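Local structure of cysteine desulfurase (Thermococcus onnurineus, 5B89) at residues F121-Y132 with L148-D158. The protein probably uses pyridoxal 5'-phosphate to take the sulfur from L-cysteine and pass it to a sulfur carrier, releasing L-alanine. Numbering follows the deposited sequence.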
loop_
_atom_site.group_PDB
_atom_site.type_symbol
_atom_site.label_atom_id
_atom_site.label_comp_id
_atom_site.label_asym_id
_atom_site.label_seq_id
_atom_site.Cartn_x
_atom_site.Cartn_y
_atom_site.Cartn_z
ATOM N N PHE B 121 23.665 -12.834 -2.706
ATOM C CA PHE B 121 23.802 -14.259 -2.664
ATOM C C PHE B 121 24.600 -14.864 -3.807
ATOM O O PHE B 121 24.547 -14.389 -4.884
ATOM C CB PHE B 121 22.408 -14.916 -2.640
ATOM C CG PHE B 121 21.612 -14.620 -1.400
ATOM C CD1 PHE B 121 21.747 -15.381 -0.279
ATOM C CD2 PHE B 121 20.725 -13.583 -1.378
ATOM C CE1 PHE B 121 21.034 -15.116 0.852
ATOM C CE2 PHE B 121 20.022 -13.295 -0.242
ATOM C CZ PHE B 121 20.198 -14.057 0.877
ATOM N N LYS B 122 25.302 -15.944 -3.491
ATOM C CA LYS B 122 26.090 -16.700 -4.437
ATOM C C LYS B 122 25.512 -18.102 -4.466
ATOM O O LYS B 122 25.030 -18.559 -3.488
ATOM C CB LYS B 122 27.542 -16.768 -3.938
ATOM C CG LYS B 122 28.411 -17.809 -4.567
ATOM C CD LYS B 122 29.842 -17.744 -4.055
ATOM C CE LYS B 122 30.754 -18.322 -5.118
ATOM N NZ LYS B 122 32.219 -18.159 -4.981
ATOM N N ARG B 123 25.585 -18.781 -5.597
ATOM C CA ARG B 123 25.121 -20.167 -5.695
ATOM C C ARG B 123 25.697 -20.982 -4.528
ATOM O O ARG B 123 26.849 -20.869 -4.228
ATOM C CB ARG B 123 25.551 -20.779 -7.035
ATOM C CG ARG B 123 25.168 -22.227 -7.252
ATOM C CD ARG B 123 25.277 -22.677 -8.700
ATOM N NE ARG B 123 24.198 -22.174 -9.509
ATOM C CZ ARG B 123 23.013 -22.761 -9.635
ATOM N NH1 ARG B 123 22.762 -23.924 -9.056
ATOM N NH2 ARG B 123 22.081 -22.199 -10.369
ATOM N N GLY B 124 24.850 -21.784 -3.886
ATOM C CA GLY B 124 25.214 -22.541 -2.729
ATOM C C GLY B 124 25.173 -21.902 -1.355
ATOM O O GLY B 124 25.423 -22.566 -0.315
ATOM N N ASP B 125 24.908 -20.596 -1.308
ATOM C CA ASP B 125 24.726 -19.920 -0.009
ATOM C C ASP B 125 23.431 -20.495 0.609
ATOM O O ASP B 125 22.601 -21.054 -0.124
ATOM C CB ASP B 125 24.559 -18.424 -0.149
ATOM C CG ASP B 125 25.843 -17.665 -0.379
ATOM O OD1 ASP B 125 26.941 -18.297 -0.273
ATOM O OD2 ASP B 125 25.746 -16.416 -0.633
ATOM N N LYS B 126 23.357 -20.330 1.900
ATOM C CA LYS B 126 22.317 -20.876 2.709
ATOM C C LYS B 126 21.428 -19.858 3.390
ATOM O O LYS B 126 21.898 -18.940 3.946
ATOM C CB LYS B 126 22.971 -21.741 3.797
ATOM C CG LYS B 126 22.037 -22.455 4.755
ATOM C CD LYS B 126 22.715 -23.499 5.612
ATOM C CE LYS B 126 23.829 -22.941 6.426
ATOM N NZ LYS B 126 24.239 -23.896 7.456
ATOM N N ILE B 127 20.142 -20.140 3.334
ATOM C CA ILE B 127 19.114 -19.352 4.023
ATOM C C ILE B 127 18.453 -20.303 5.008
ATOM O O ILE B 127 18.161 -21.359 4.649
ATOM C CB ILE B 127 18.073 -18.805 3.076
ATOM C CG1 ILE B 127 18.697 -17.750 2.191
ATOM C CG2 ILE B 127 16.935 -18.115 3.830
ATOM C CD1 ILE B 127 17.819 -17.371 1.047
ATOM N N VAL B 128 18.272 -19.865 6.241
ATOM C CA VAL B 128 17.644 -20.694 7.292
ATOM C C VAL B 128 16.333 -20.007 7.720
ATOM O O VAL B 128 16.361 -18.830 7.973
ATOM C CB VAL B 128 18.539 -20.897 8.445
ATOM C CG1 VAL B 128 17.905 -21.646 9.617
ATOM C CG2 VAL B 128 19.837 -21.601 7.982
ATOM N N THR B 129 15.285 -20.820 7.882
ATOM C CA THR B 129 14.046 -20.321 8.456
ATOM C C THR B 129 13.453 -21.407 9.326
ATOM O O THR B 129 14.068 -22.392 9.582
ATOM C CB THR B 129 13.163 -19.826 7.338
ATOM O OG1 THR B 129 12.007 -19.203 7.896
ATOM C CG2 THR B 129 12.610 -20.970 6.540
ATOM N N THR B 130 12.238 -21.188 9.817
ATOM C CA THR B 130 11.496 -22.186 10.627
ATOM C C THR B 130 10.587 -22.986 9.711
ATOM O O THR B 130 10.174 -22.526 8.683
ATOM C CB THR B 130 10.704 -21.573 11.806
ATOM O OG1 THR B 130 9.419 -21.113 11.335
ATOM C CG2 THR B 130 11.381 -20.513 12.493
ATOM N N PRO B 131 10.083 -24.099 10.206
ATOM C CA PRO B 131 9.125 -24.838 9.424
ATOM C C PRO B 131 7.730 -24.376 9.679
ATOM O O PRO B 131 6.854 -25.014 9.201
ATOM C CB PRO B 131 9.226 -26.252 9.964
ATOM C CG PRO B 131 9.716 -26.095 11.333
ATOM C CD PRO B 131 10.528 -24.834 11.386
ATOM N N TYR B 132 7.529 -23.312 10.412
ATOM C CA TYR B 132 6.191 -22.893 10.739
ATOM C C TYR B 132 5.788 -21.573 10.142
ATOM O O TYR B 132 4.800 -20.997 10.528
ATOM C CB TYR B 132 6.049 -22.776 12.257
ATOM C CG TYR B 132 6.671 -23.855 13.112
ATOM C CD1 TYR B 132 6.083 -25.078 13.249
ATOM C CD2 TYR B 132 7.767 -23.608 13.835
ATOM C CE1 TYR B 132 6.626 -26.052 14.055
ATOM C CE2 TYR B 132 8.312 -24.560 14.638
ATOM C CZ TYR B 132 7.736 -25.795 14.732
ATOM O OH TYR B 132 8.309 -26.720 15.520
ATOM N N LEU B 148 18.502 -18.653 -7.718
ATOM C CA LEU B 148 19.914 -18.524 -7.557
ATOM C C LEU B 148 20.664 -19.761 -7.148
ATOM O O LEU B 148 21.821 -19.702 -7.059
ATOM C CB LEU B 148 20.206 -17.422 -6.549
ATOM C CG LEU B 148 19.498 -16.113 -6.858
ATOM C CD1 LEU B 148 19.608 -15.039 -5.812
ATOM C CD2 LEU B 148 19.835 -15.606 -8.228
ATOM N N GLY B 149 19.986 -20.859 -6.902
ATOM C CA GLY B 149 20.640 -22.094 -6.508
ATOM C C GLY B 149 21.119 -22.088 -5.073
ATOM O O GLY B 149 22.185 -22.429 -4.810
ATOM N N LEU B 150 20.277 -21.653 -4.152
ATOM C CA LEU B 150 20.645 -21.555 -2.776
ATOM C C LEU B 150 20.113 -22.751 -2.022
ATOM O O LEU B 150 19.180 -23.396 -2.482
ATOM C CB LEU B 150 20.032 -20.273 -2.118
ATOM C CG LEU B 150 20.237 -19.025 -2.943
ATOM C CD1 LEU B 150 19.621 -17.843 -2.203
ATOM C CD2 LEU B 150 21.728 -18.795 -3.237
ATOM N N LYS B 151 20.647 -22.943 -0.841
ATOM C CA LYS B 151 20.169 -23.935 0.060
ATOM C C LYS B 151 19.172 -23.252 1.021
ATOM O O LYS B 151 19.515 -22.303 1.602
ATOM C CB LYS B 151 21.296 -24.443 0.898
ATOM C CG LYS B 151 22.285 -25.291 0.126
ATOM C CD LYS B 151 23.493 -25.568 0.983
ATOM C CE LYS B 151 24.570 -26.329 0.227
ATOM N NZ LYS B 151 25.650 -25.439 -0.257
ATOM N N LEU B 152 17.976 -23.788 1.150
ATOM C CA LEU B 152 16.964 -23.264 2.066
ATOM C C LEU B 152 16.754 -24.358 3.097
ATOM O O LEU B 152 16.271 -25.384 2.766
ATOM C CB LEU B 152 15.673 -22.943 1.331
ATOM C CG LEU B 152 14.539 -22.412 2.219
ATOM C CD1 LEU B 152 14.979 -21.190 2.997
ATOM C CD2 LEU B 152 13.282 -22.131 1.417
ATOM N N GLU B 153 17.182 -24.118 4.320
ATOM C CA GLU B 153 17.078 -25.082 5.379
ATOM C C GLU B 153 16.091 -24.625 6.430
ATOM O O GLU B 153 15.901 -23.432 6.685
ATOM C CB GLU B 153 18.424 -25.320 5.949
ATOM C CG GLU B 153 19.228 -26.075 4.857
ATOM C CD GLU B 153 20.611 -26.546 5.297
ATOM O OE1 GLU B 153 20.890 -26.616 6.527
ATOM O OE2 GLU B 153 21.411 -26.816 4.331
ATOM N N PHE B 154 15.580 -25.561 7.180
ATOM C CA PHE B 154 14.592 -25.321 8.172
ATOM C C PHE B 154 15.015 -25.840 9.493
ATOM O O PHE B 154 15.418 -27.078 9.614
ATOM C CB PHE B 154 13.299 -26.059 7.771
ATOM C CG PHE B 154 12.766 -25.626 6.466
ATOM C CD1 PHE B 154 12.056 -24.416 6.330
ATOM C CD2 PHE B 154 13.094 -26.309 5.353
ATOM C CE1 PHE B 154 11.653 -23.964 5.132
ATOM C CE2 PHE B 154 12.672 -25.898 4.133
ATOM C CZ PHE B 154 11.944 -24.732 3.996
ATOM N N ILE B 155 14.953 -25.030 10.525
ATOM C CA ILE B 155 15.338 -25.450 11.876
ATOM C C ILE B 155 14.383 -26.544 12.341
ATOM O O ILE B 155 13.248 -26.478 12.054
ATOM C CB ILE B 155 15.248 -24.271 12.869
ATOM C CG1 ILE B 155 16.221 -23.203 12.434
ATOM C CG2 ILE B 155 15.565 -24.655 14.293
ATOM C CD1 ILE B 155 15.995 -21.837 13.015
ATOM N N GLU B 156 14.885 -27.522 13.071
ATOM C CA GLU B 156 14.014 -28.578 13.544
ATOM C C GLU B 156 13.169 -28.106 14.685
ATOM O O GLU B 156 13.577 -27.320 15.461
ATOM C CB GLU B 156 14.835 -29.813 13.982
ATOM C CG GLU B 156 15.570 -30.447 12.820
ATOM C CD GLU B 156 16.219 -31.759 13.172
ATOM O OE1 GLU B 156 16.253 -32.087 14.346
ATOM O OE2 GLU B 156 16.722 -32.431 12.256
ATOM N N GLY B 157 11.999 -28.691 14.788
ATOM C CA GLY B 157 11.126 -28.385 15.882
ATOM C C GLY B 157 10.030 -29.414 16.024
ATOM O O GLY B 157 9.872 -30.239 15.217
ATOM N N ASP B 158 9.289 -29.286 17.109
ATOM C CA ASP B 158 8.216 -30.189 17.450
ATOM C C ASP B 158 6.836 -29.747 16.977
ATOM O O ASP B 158 6.699 -28.749 16.357
ATOM C CB ASP B 158 8.281 -30.546 18.933
ATOM C CG ASP B 158 7.840 -29.432 19.836
ATOM O OD1 ASP B 158 7.207 -28.506 19.388
ATOM O OD2 ASP B 158 8.134 -29.492 20.993
HETATM O O HOH W 1 22.946 -26.505 7.904
#
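Strands 126-129 and 151-154 are the two parallel strands of a beta-alpha-beta unit in the large mixed sheet of this class-V aminotransferase, a fold-type I pyridoxal-phosphate enzyme, and Ile127 pairs with Leu152 at its middle. Ile127 N gives its hydrogen to Lys151 O (2.8 Å), and Ile127 O takes one from Glu153 N; the alternation runs on through Thr129, which bonds Glu153 O and Ile155 N. Before the strands, the type II turn from Lys122 to Asp125 docks on the helix end, Gly124 N bonding Gly149 O, while Lys151 NZ reaches back to a lone pair of Gly124 O (2.9 Å). Leu150 packs against this turn, its CD2 beside Lys122 O; its CD1 makes an off-centre CH-pi contact with the Phe121 ring, 4.2 Å from the centroid, and also meets Ile127 CD1. On the face of Lys126 and Glu153 the charges stay apart, joined by a water between Lys126 NZ and Glu153 OE1; the ammonium also bonds Lys171 O and Lys173 O. On the other face, Thr129 CG2 presses on Phe154 CE1 at 3.4 Å. With OG1 anti to the backbone N (chi1 -174°), the methyl is left for the ring and the hydroxyl bonds Ala179 O. Beyond the strands, Tyr132 OH donates in the carbonyl plane to Asp158 O (2.7 Å), and Pro131 CG sits over the centre of the phenol ring. A phenylalanine here would probably leave Asp158 O without this donor and the ring joined to the 148-158 segment by packing alone. Helix 139-148 makes the crossover and packs on Phe121, Leu150 and Leu152, whereas helix 165-172 meets Glu153 and Ile155. Strand 126-129 continues the sheet to strand 177-181; strand 151-154 is its outermost within the chain, with Phe154 touching Leu272 of the second subunit.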